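Local coordinates for ribosome inactivating type 1 protein (Iris hollandica, PDB 3MVG) that is a type 1, single-chain member of the plant family of ribosome-inactivating proteins, at residues Phe55-Arg60 against Pro128-Ile133; Ser117-Ile122 against Phe188-Gly193; Ile122-Asn127 against Leu152-Gln157. One frame throughout, in Å; residues are numbered along the deposited sequence. Where two conformers were deposited one is given.

Contact 1: residues Phe55-Arg60 against Pro128-Ile133; sequences FDWGNR and PLATAI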
loop_
_atom_site.group_PDB
_atom_site.type_symbol
_atom_site.label_atom_id
_atom_site.label_comp_id
_atom_site.label_asym_id
_atom_site.label_seq_id
_atom_site.Cartn_x
_atom_site.Cartn_y
_atom_site.Cartn_z
ATOM N N PHE A 55 -16.453 1.250 -15.817
ATOM C CA PHE A 55 -17.910 1.069 -15.713
ATOM C C PHE A 55 -18.438 1.642 -14.407
ATOM O O PHE A 55 -17.895 1.361 -13.336
ATOM C CB PHE A 55 -18.270 -0.418 -15.786
ATOM C CG PHE A 55 -17.981 -1.067 -17.118
ATOM C CD1 PHE A 55 -16.693 -1.449 -17.465
ATOM C CD2 PHE A 55 -19.018 -1.340 -18.013
ATOM C CE1 PHE A 55 -16.431 -2.065 -18.688
ATOM C CE2 PHE A 55 -18.764 -1.964 -19.241
ATOM C CZ PHE A 55 -17.474 -2.324 -19.577
ATOM N N ASP A 56 -19.497 2.444 -14.495
ATOM C CA ASP A 56 -20.124 3.029 -13.311
ATOM C C ASP A 56 -21.071 2.046 -12.611
ATOM O O ASP A 56 -21.085 0.868 -12.956
ATOM C CB ASP A 56 -20.799 4.367 -13.652
ATOM C CG ASP A 56 -22.081 4.219 -14.464
ATOM O OD1 ASP A 56 -22.583 3.084 -14.652
ATOM O OD2 ASP A 56 -22.585 5.267 -14.918
ATOM N N TRP A 57 -21.833 2.516 -11.624
ATOM C CA TRP A 57 -22.692 1.608 -10.851
ATOM C C TRP A 57 -23.732 0.896 -11.713
ATOM O O TRP A 57 -24.145 -0.214 -11.382
ATOM C CB TRP A 57 -23.389 2.306 -9.679
ATOM C CG TRP A 57 -22.477 2.842 -8.605
ATOM C CD1 TRP A 57 -22.330 4.150 -8.244
ATOM C CD2 TRP A 57 -21.599 2.093 -7.747
ATOM N NE1 TRP A 57 -21.428 4.266 -7.219
ATOM C CE2 TRP A 57 -20.955 3.023 -6.899
ATOM C CE3 TRP A 57 -21.302 0.732 -7.608
ATOM C CZ2 TRP A 57 -20.018 2.636 -5.936
ATOM C CZ3 TRP A 57 -20.366 0.348 -6.651
ATOM C CH2 TRP A 57 -19.741 1.300 -5.827
ATOM N N GLY A 58 -24.145 1.525 -12.809
ATOM C CA GLY A 58 -25.099 0.915 -13.738
ATOM C C GLY A 58 -24.451 0.232 -14.930
ATOM O O GLY A 58 -25.116 -0.060 -15.923
ATOM N N ASN A 59 -23.149 -0.041 -14.830
ATOM C CA ASN A 59 -22.364 -0.574 -15.945
ATOM C C ASN A 59 -22.400 0.237 -17.230
ATOM O O ASN A 59 -22.265 -0.310 -18.324
ATOM C CB ASN A 59 -22.681 -2.048 -16.216
ATOM C CG ASN A 59 -22.019 -2.961 -15.227
ATOM O OD1 ASN A 59 -20.941 -2.655 -14.697
ATOM N ND2 ASN A 59 -22.651 -4.090 -14.958
ATOM N N ARG A 60 -22.576 1.549 -17.091
ATOM C CA ARG A 60 -22.392 2.456 -18.213
ATOM C C ARG A 60 -20.903 2.753 -18.323
ATOM O O ARG A 60 -20.297 3.218 -17.353
ATOM C CB ARG A 60 -23.178 3.746 -18.005
ATOM C CG ARG A 60 -24.688 3.550 -17.979
ATOM C CD ARG A 60 -25.387 4.768 -17.404
ATOM N NE ARG A 60 -25.121 4.909 -15.977
ATOM C CZ ARG A 60 -25.943 4.490 -15.020
ATOM N NH1 ARG A 60 -27.093 3.907 -15.333
ATOM N NH2 ARG A 60 -25.616 4.657 -13.751
ATOM N N PRO A 128 -16.656 8.619 -5.806
ATOM C CA PRO A 128 -16.217 9.651 -6.766
ATOM C C PRO A 128 -15.824 9.084 -8.119
ATOM O O PRO A 128 -16.110 9.697 -9.143
ATOM C CB PRO A 128 -15.030 10.307 -6.055
ATOM C CG PRO A 128 -15.391 10.186 -4.610
ATOM C CD PRO A 128 -16.057 8.836 -4.472
ATOM N N LEU A 129 -15.189 7.915 -8.124
ATOM C CA LEU A 129 -14.802 7.251 -9.367
ATOM C C LEU A 129 -16.043 6.938 -10.219
ATOM O O LEU A 129 -16.093 7.259 -11.408
ATOM C CB LEU A 129 -14.002 5.980 -9.055
ATOM C CG LEU A 129 -13.005 5.473 -10.099
ATOM C CD1 LEU A 129 -12.108 4.393 -9.513
ATOM C CD2 LEU A 129 -13.714 4.955 -11.334
ATOM N N ALA A 130 -17.051 6.332 -9.593
ATOM C CA ALA A 130 -18.318 6.027 -10.273
ATOM C C ALA A 130 -19.000 7.291 -10.787
ATOM O O ALA A 130 -19.451 7.332 -11.930
ATOM C CB ALA A 130 -19.248 5.257 -9.349
ATOM N N THR A 131 -19.037 8.328 -9.963
ATOM C CA THR A 131 -19.667 9.583 -10.357
ATOM C C THR A 131 -18.950 10.225 -11.547
ATOM O O THR A 131 -19.592 10.747 -12.463
ATOM C CB THR A 131 -19.736 10.531 -9.164
ATOM O OG1 THR A 131 -20.607 9.951 -8.187
ATOM C CG2 THR A 131 -20.270 11.904 -9.573
ATOM N N ALA A 132 -17.623 10.162 -11.551
ATOM C CA ALA A 132 -16.837 10.713 -12.647
ATOM C C ALA A 132 -17.128 9.962 -13.945
ATOM O O ALA A 132 -17.274 10.580 -15.003
ATOM C CB ALA A 132 -15.348 10.681 -12.302
ATOM N N ILE A 133 -17.217 8.634 -13.870
ATOM C CA ILE A 133 -17.574 7.845 -15.044
ATOM C C ILE A 133 -18.950 8.236 -15.571
ATOM O O ILE A 133 -19.117 8.477 -16.766
ATOM C CB ILE A 133 -17.552 6.333 -14.753
ATOM C CG1 ILE A 133 -16.145 5.867 -14.365
ATOM C CG2 ILE A 133 -18.080 5.544 -15.957
ATOM C CD1 ILE A 133 -16.165 4.520 -13.630
HETATM O O HOH W 1 -22.398 5.721 -11.118
HETATM O O HOH W 2 -21.152 7.210 -6.820
#

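Contact 2: residues Ser117-Ile122 against Phe188-Gly193; sequences SNRENI and FRPRVG. Unlike the reference sequence in segment 117-122: Ser117 (reference Gln). Unlike the reference sequence in segment 188-193: Arg191 (reference Ser).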
loop_
_atom_site.group_PDB
_atom_site.type_symbol
_atom_site.label_atom_id
_atom_site.label_comp_id
_atom_site.label_asym_id
_atom_site.label_seq_id
_atom_site.Cartn_x
_atom_site.Cartn_y
_atom_site.Cartn_z
ATOM N N SER A 117 -11.988 24.333 -9.205
ATOM C CA SER A 117 -11.728 23.623 -7.965
ATOM C C SER A 117 -10.317 23.062 -7.988
ATOM O O SER A 117 -9.918 22.430 -8.965
ATOM C CB SER A 117 -12.726 22.472 -7.811
ATOM O OG SER A 117 -14.026 22.873 -8.213
ATOM N N ASN A 118 -9.560 23.301 -6.922
ATOM C CA ASN A 118 -8.289 22.625 -6.754
ATOM C C ASN A 118 -8.539 21.185 -6.311
ATOM O O ASN A 118 -9.505 20.906 -5.601
ATOM C CB ASN A 118 -7.459 23.411 -5.743
ATOM C CG ASN A 118 -6.537 22.552 -4.943
ATOM O OD1 ASN A 118 -5.580 21.985 -5.459
ATOM N ND2 ASN A 118 -6.796 22.484 -3.652
ATOM N N ARG A 119 -7.679 20.266 -6.737
ATOM C CA ARG A 119 -7.908 18.861 -6.409
ATOM C C ARG A 119 -7.751 18.531 -4.918
ATOM O O ARG A 119 -8.235 17.492 -4.465
ATOM C CB ARG A 119 -7.097 17.933 -7.309
ATOM C CG ARG A 119 -5.606 17.909 -7.080
ATOM C CD ARG A 119 -4.966 17.307 -8.306
ATOM N NE ARG A 119 -3.524 17.103 -8.222
ATOM C CZ ARG A 119 -2.608 18.045 -8.433
ATOM N NH1 ARG A 119 -1.325 17.725 -8.371
ATOM N NH2 ARG A 119 -2.961 19.298 -8.683
ATOM N N GLU A 120 -7.140 19.431 -4.147
ATOM C CA GLU A 120 -7.128 19.304 -2.686
ATOM C C GLU A 120 -8.542 19.301 -2.110
ATOM O O GLU A 120 -8.752 18.851 -0.985
ATOM C CB GLU A 120 -6.317 20.429 -2.028
ATOM C CG GLU A 120 -4.814 20.263 -2.103
ATOM C CD GLU A 120 -4.043 21.437 -1.522
ATOM O OE1 GLU A 120 -4.379 21.894 -0.408
ATOM O OE2 GLU A 120 -3.084 21.889 -2.181
ATOM N N ASN A 121 -9.501 19.805 -2.886
ATOM C CA ASN A 121 -10.891 19.925 -2.438
ATOM C C ASN A 121 -11.867 18.973 -3.137
ATOM O O ASN A 121 -13.084 19.153 -3.069
ATOM C CB ASN A 121 -11.353 21.385 -2.566
ATOM C CG ASN A 121 -10.447 22.347 -1.815
ATOM O OD1 ASN A 121 -10.058 22.092 -0.676
ATOM N ND2 ASN A 121 -10.098 23.452 -2.458
ATOM N N ILE A 122 -11.321 17.944 -3.784
ATOM C CA ILE A 122 -12.114 16.976 -4.544
ATOM C C ILE A 122 -11.958 15.584 -3.939
ATOM O O ILE A 122 -10.854 15.040 -3.887
ATOM C CB ILE A 122 -11.717 16.980 -6.040
ATOM C CG1 ILE A 122 -12.091 18.331 -6.674
ATOM C CG2 ILE A 122 -12.358 15.794 -6.784
ATOM C CD1 ILE A 122 -11.555 18.544 -8.085
ATOM N N PHE A 188 -11.244 10.180 0.661
ATOM C CA PHE A 188 -10.213 11.064 1.190
ATOM C C PHE A 188 -9.989 12.157 0.154
ATOM O O PHE A 188 -10.416 12.029 -0.997
ATOM C CB PHE A 188 -8.916 10.290 1.500
ATOM C CG PHE A 188 -8.151 9.854 0.275
ATOM C CD1 PHE A 188 -8.475 8.667 -0.367
ATOM C CD2 PHE A 188 -7.102 10.623 -0.227
ATOM C CE1 PHE A 188 -7.778 8.259 -1.505
ATOM C CE2 PHE A 188 -6.401 10.222 -1.358
ATOM C CZ PHE A 188 -6.741 9.043 -2.000
ATOM N N ARG A 189 -9.335 13.235 0.568
ATOM C CA ARG A 189 -8.888 14.259 -0.363
ATOM C C ARG A 189 -7.369 14.268 -0.348
ATOM O O ARG A 189 -6.769 14.147 0.728
ATOM C CB ARG A 189 -9.451 15.623 0.015
ATOM C CG ARG A 189 -10.941 15.694 -0.214
ATOM C CD ARG A 189 -11.541 16.969 0.319
ATOM N NE ARG A 189 -12.936 17.085 -0.098
ATOM C CZ ARG A 189 -13.657 18.199 -0.017
ATOM N NH1 ARG A 189 -13.117 19.316 0.459
ATOM N NH2 ARG A 189 -14.916 18.196 -0.430
ATOM N N PRO A 190 -6.736 14.384 -1.531
ATOM C CA PRO A 190 -5.282 14.268 -1.581
ATOM C C PRO A 190 -4.618 15.384 -0.798
ATOM O O PRO A 190 -5.002 16.548 -0.922
ATOM C CB PRO A 190 -4.965 14.368 -3.074
ATOM C CG PRO A 190 -6.102 15.122 -3.651
ATOM C CD PRO A 190 -7.304 14.687 -2.858
ATOM N N ARG A 191 -3.647 14.992 0.020
ATOM C CA ARG A 191 -2.910 15.901 0.879
ATOM C C ARG A 191 -1.863 16.667 0.057
ATOM O O ARG A 191 -1.601 16.327 -1.101
ATOM C CB ARG A 191 -2.256 15.097 2.012
ATOM C CG ARG A 191 -1.213 14.113 1.516
ATOM C CD ARG A 191 -0.695 13.139 2.565
ATOM N NE ARG A 191 -1.466 11.901 2.612
ATOM C CZ ARG A 191 -2.430 11.643 3.492
ATOM N NH1 ARG A 191 -2.766 12.540 4.409
ATOM N NH2 ARG A 191 -3.074 10.495 3.446
ATOM N N VAL A 192 -1.280 17.711 0.647
ATOM C CA VAL A 192 -0.136 18.415 0.065
ATOM C C VAL A 192 0.976 17.416 -0.308
ATOM O O VAL A 192 1.684 17.587 -1.309
ATOM C CB VAL A 192 0.369 19.517 1.042
ATOM C CG1 VAL A 192 1.765 20.002 0.686
ATOM C CG2 VAL A 192 -0.623 20.681 1.075
ATOM N N GLY A 193 1.099 16.367 0.501
ATOM C CA GLY A 193 2.059 15.298 0.267
ATOM C C GLY A 193 1.788 14.536 -1.017
ATOM O O GLY A 193 2.700 14.293 -1.799
HETATM O O HOH W 3 -6.793 18.025 0.784
HETATM O O HOH W 4 -10.660 20.204 1.360
#

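Contact 3: residues Ile122-Asn127 against Leu152-Gln157; sequences IDLGIN and LIVLIQ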
loop_
_atom_site.group_PDB
_atom_site.type_symbol
_atom_site.label_atom_id
_atom_site.label_comp_id
_atom_site.label_asym_id
_atom_site.label_seq_id
_atom_site.Cartn_x
_atom_site.Cartn_y
_atom_site.Cartn_z
ATOM N N ILE A 122 -11.321 17.944 -3.784
ATOM C CA ILE A 122 -12.114 16.976 -4.544
ATOM C C ILE A 122 -11.958 15.584 -3.939
ATOM O O ILE A 122 -10.854 15.040 -3.887
ATOM C CB ILE A 122 -11.717 16.980 -6.040
ATOM C CG1 ILE A 122 -12.091 18.331 -6.674
ATOM C CG2 ILE A 122 -12.358 15.794 -6.784
ATOM C CD1 ILE A 122 -11.555 18.544 -8.085
ATOM N N ASP A 123 -13.071 15.020 -3.467
ATOM C CA ASP A 123 -13.080 13.676 -2.863
ATOM C C ASP A 123 -12.613 12.617 -3.853
ATOM O O ASP A 123 -13.003 12.639 -5.022
ATOM C CB ASP A 123 -14.489 13.277 -2.397
ATOM C CG ASP A 123 -14.934 13.985 -1.132
ATOM O OD1 ASP A 123 -14.109 14.591 -0.433
ATOM O OD2 ASP A 123 -16.143 13.905 -0.829
ATOM N N LEU A 124 -11.786 11.701 -3.362
ATOM C CA LEU A 124 -11.354 10.531 -4.111
ATOM C C LEU A 124 -11.770 9.263 -3.388
ATOM O O LEU A 124 -11.635 9.151 -2.165
ATOM C CB LEU A 124 -9.835 10.545 -4.281
ATOM C CG LEU A 124 -9.241 11.732 -5.043
ATOM C CD1 LEU A 124 -7.733 11.612 -5.074
ATOM C CD2 LEU A 124 -9.788 11.834 -6.471
ATOM N N GLY A 125 -12.249 8.298 -4.158
ATOM C CA GLY A 125 -12.719 7.020 -3.631
ATOM C C GLY A 125 -13.540 6.358 -4.711
ATOM O O GLY A 125 -13.644 6.887 -5.825
ATOM N N ILE A 126 -14.148 5.219 -4.386
ATOM C CA ILE A 126 -14.927 4.480 -5.374
ATOM C C ILE A 126 -16.214 5.207 -5.774
ATOM O O ILE A 126 -16.575 5.199 -6.946
ATOM C CB ILE A 126 -15.130 2.999 -4.936
ATOM C CG1 ILE A 126 -13.771 2.303 -4.742
ATOM C CG2 ILE A 126 -16.042 2.227 -5.906
ATOM C CD1 ILE A 126 -12.826 2.353 -5.941
ATOM N N ASN A 127 -16.886 5.863 -4.835
ATOM C CA ASN A 127 -18.055 6.646 -5.227
ATOM C C ASN A 127 -17.704 7.832 -6.141
ATOM O O ASN A 127 -18.351 8.007 -7.164
ATOM C CB ASN A 127 -18.909 7.057 -4.026
ATOM C CG ASN A 127 -19.807 5.935 -3.541
ATOM O OD1 ASN A 127 -20.582 5.370 -4.315
ATOM N ND2 ASN A 127 -19.712 5.613 -2.256
ATOM N N LEU A 152 -12.306 14.357 -14.909
ATOM C CA LEU A 152 -10.969 13.951 -15.327
ATOM C C LEU A 152 -9.943 14.067 -14.205
ATOM O O LEU A 152 -9.063 13.228 -14.089
ATOM C CB LEU A 152 -10.524 14.723 -16.566
ATOM C CG LEU A 152 -11.181 14.278 -17.873
ATOM C CD1 LEU A 152 -10.890 15.287 -18.974
ATOM C CD2 LEU A 152 -10.749 12.874 -18.293
ATOM N N ILE A 153 -10.076 15.069 -13.347
ATOM C CA ILE A 153 -9.202 15.173 -12.176
ATOM C C ILE A 153 -9.315 13.910 -11.320
ATOM O O ILE A 153 -8.306 13.361 -10.865
ATOM C CB ILE A 153 -9.532 16.436 -11.345
ATOM C CG1 ILE A 153 -9.054 17.679 -12.098
ATOM C CG2 ILE A 153 -8.885 16.372 -9.967
ATOM C CD1 ILE A 153 -9.566 18.996 -11.529
ATOM N N VAL A 154 -10.549 13.458 -11.090
ATOM C CA VAL A 154 -10.801 12.247 -10.307
ATOM C C VAL A 154 -10.208 11.020 -11.011
ATOM O O VAL A 154 -9.456 10.246 -10.413
ATOM C CB VAL A 154 -12.318 12.052 -10.045
ATOM C CG1 VAL A 154 -12.599 10.704 -9.386
ATOM C CG2 VAL A 154 -12.859 13.182 -9.170
ATOM N N LEU A 155 -10.526 10.856 -12.291
ATOM C CA LEU A 155 -10.107 9.654 -13.027
ATOM C C LEU A 155 -8.603 9.584 -13.260
ATOM O O LEU A 155 -8.012 8.522 -13.121
ATOM C CB LEU A 155 -10.868 9.530 -14.344
ATOM C CG LEU A 155 -12.375 9.340 -14.155
ATOM C CD1 LEU A 155 -13.094 9.308 -15.490
ATOM C CD2 LEU A 155 -12.723 8.108 -13.312
ATOM N N ILE A 156 -7.988 10.715 -13.601
ATOM C CA ILE A 156 -6.542 10.763 -13.764
ATOM C C ILE A 156 -5.842 10.337 -12.476
ATOM O O ILE A 156 -4.905 9.531 -12.503
ATOM C CB ILE A 156 -6.072 12.149 -14.247
ATOM C CG1 ILE A 156 -6.490 12.351 -15.709
ATOM C CG2 ILE A 156 -4.556 12.296 -14.069
ATOM C CD1 ILE A 156 -6.444 13.794 -16.194
ATOM N N GLN A 157 -6.298 10.842 -11.343
ATOM C CA GLN A 157 -5.664 10.469 -10.090
ATOM C C GLN A 157 -5.872 9.007 -9.725
ATOM O O GLN A 157 -4.959 8.370 -9.215
ATOM C CB GLN A 157 -6.095 11.385 -8.961
ATOM C CG GLN A 157 -5.563 12.791 -9.106
ATOM C CD GLN A 157 -5.964 13.649 -7.948
ATOM O OE1 GLN A 157 -5.179 13.884 -7.025
ATOM N NE2 GLN A 157 -7.208 14.098 -7.959
HETATM O O HOH W 5 -8.724 15.177 -5.810
#

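Contact 1: residues Phe55-Arg60 against Pro128-Ile133
Asp56 and Ala130 bring the two backbones together, with their CA atoms 4.6 Å apart, where a chain reversal lies against one face of a helix. The reversal is a type I turn from Asp56 to Asn59, closed by Asn59 N donating to Asp56 O at 2.9 Å. Asn59 has the left-handed backbone conformation, and Asp56 N then donates to Arg60 O at 3.1 Å, the pattern of a type I turn with a G1 beta bulge. Ile133 packs on this backbone with both of its branches: CG2 lies 3.5 Å from Arg60 O and also near Asp56 N, and CD1 lies 3.6 Å from Phe55 O. Ala130 CB sits over one face of the Trp57 indole in a CH-pi contact, 29° off the normal of the five-membered ring. Ala130 CB is nearest Trp57 NE1, at 3.2 Å. No direct hydrogen bond joins the segments, but water 2 meets the ring edge in plane, accepting from Trp57 NE1 at 3.0 Å, and is also bonded to Thr131 OG1. Asp56 CG stands between the backbone N and the carbonyl carbon (chi1 73°), which sets CG over the turn. The carboxylate oxygens accept from Arg60: OD1 is met by Arg60 N from above the carboxylate plane, while Asp56 OD2 uses its syn lone pair for the salt bridge to Arg60 NE at 2.8 Å. OD2 is also bonded to Thr134 OG1, one helical turn beyond Ala130, which ties the turn to the helix through a side chain. The whole is a beta-hairpin end, linking antiparallel strands 49-55 and 61-67 of the large mixed sheet, laid on helix 126-138 of the ribosome-inactivating protein fold.

Contact 2: residues Ser117-Ile122 against Phe188-Gly193
Arg189 leaves its backbone with CG anti to the carbonyl carbon, beside the backbone N (chi1 -69°), and its chain is then extended through CD (chi2 173°) to NE (chi3 172°). This straight path carries it alongside the backbone of Glu120, Asn121 and Ile122. Arg189 CB lies 3.5 Å from Glu120 O and Arg189 CG 3.7 Å from Ile122 O, and at the end the guanidinium lies with one face against Asn121. Asn121 O stands over the centre of that face, 3.2 Å from Arg189 CZ. The angle to Arg189 NH2 is too poor for a hydrogen bond, although the attraction between a carbonyl oxygen and a cation probably favours the placement. Two of the nitrogens have partners elsewhere: water 4, in plane at the edge of the guanidinium, accepts from Arg189 NH1 at 2.8 Å and donates to Asn121 OD1 at 2.8 Å, and Arg189 NE forms a salt bridge with Asp123. Pro190 packs beside it, with CG 3.3 Å from Arg119 O, an oxygen that already accepts from Ile122 N in the short 3-10 turn. No direct hydrogen bond crosses between the segments. Instead, water 3 donates both to Glu120 O at 2.8 Å and to Pro190 O at 2.9 Å, so one water bridges the two carbonyls. Arg119 turns its charged end away to Gln198 and Gln112, with a cation-pi contact to Tyr108. Segment 117-122 links helix 108-115 to helix 126-138. The other segment leads into helix 192-199, whose Ile195 touches both Arg119 and Glu120. On the far side of that segment Phe188 rests on helix 166-173 and on Glu236 of the second subunit, while Ile122 faces helix 146-164.

Contact 3: residues Ile122-Asn127 against Leu152-Gln157
The lead-in to helix 126-138, which has Gly125 as its N-cap, passes over the long helix 146-164 in the interior of the ribosome-inactivating protein fold, and Ile122 and Leu124 point inward onto that helix. Ile122 divides its two branches: CG2 meets Val154 CG2 at 3.6 Å, while CD1 reaches Ile153 CG2 at 3.9 Å, the two isoleucine side chains crossing at about a right angle. Val154 offers CG2 because that methyl lies anti to the carbonyl carbon, beside the backbone N. Leu124 uses both methyls against the amide end of Gln157, again at about a right angle, with CD2 3.7 Å from NE2; CD2 also approaches Val154 CA. Gln157 NE2 donates to Ile153 O one turn back at 3.2 Å, arriving from above the carbonyl plane (59° out of it), whereas Gln157 N reaches the same oxygen from the opposite face. Water 5 takes a further bond from Gln157 NE2 at 2.8 Å and donates to Ile122 O at 2.9 Å. Gln157 OE1 in turn accepts from Gln198 NE2. The amide is therefore held at both its nitrogen and its oxygen, which should fix its flip. A buried polar group is thus satisfied beside leucine methyls, while loop and helix meet directly by van der Waals contact alone, with no direct hydrogen bond, and the water supplies the polar link.

How the contacts relate
The three contacts form a row, contact 3 between the others: its centre is about 11 Å from that of contact 1 and about 10 Å from that of contact 2, whereas the centres of contacts 1 and 2 are about 20 Å apart and their nearest atoms about 6 Å. Helix 126-138 joins contacts 1 and 3, and Pro128 O comes within 3.7 Å of Val154 CG1. Contacts 2 and 3 share Ile122, whose carbonyl side faces 188-193 and whose side chain faces 152-157. Phe188 O and Leu124 N, 2.8 Å apart, form a probable hydrogen bond. A glycerol molecule, probably from the crystallisation liquor, lies about 5 Å from the Arg119 side chain.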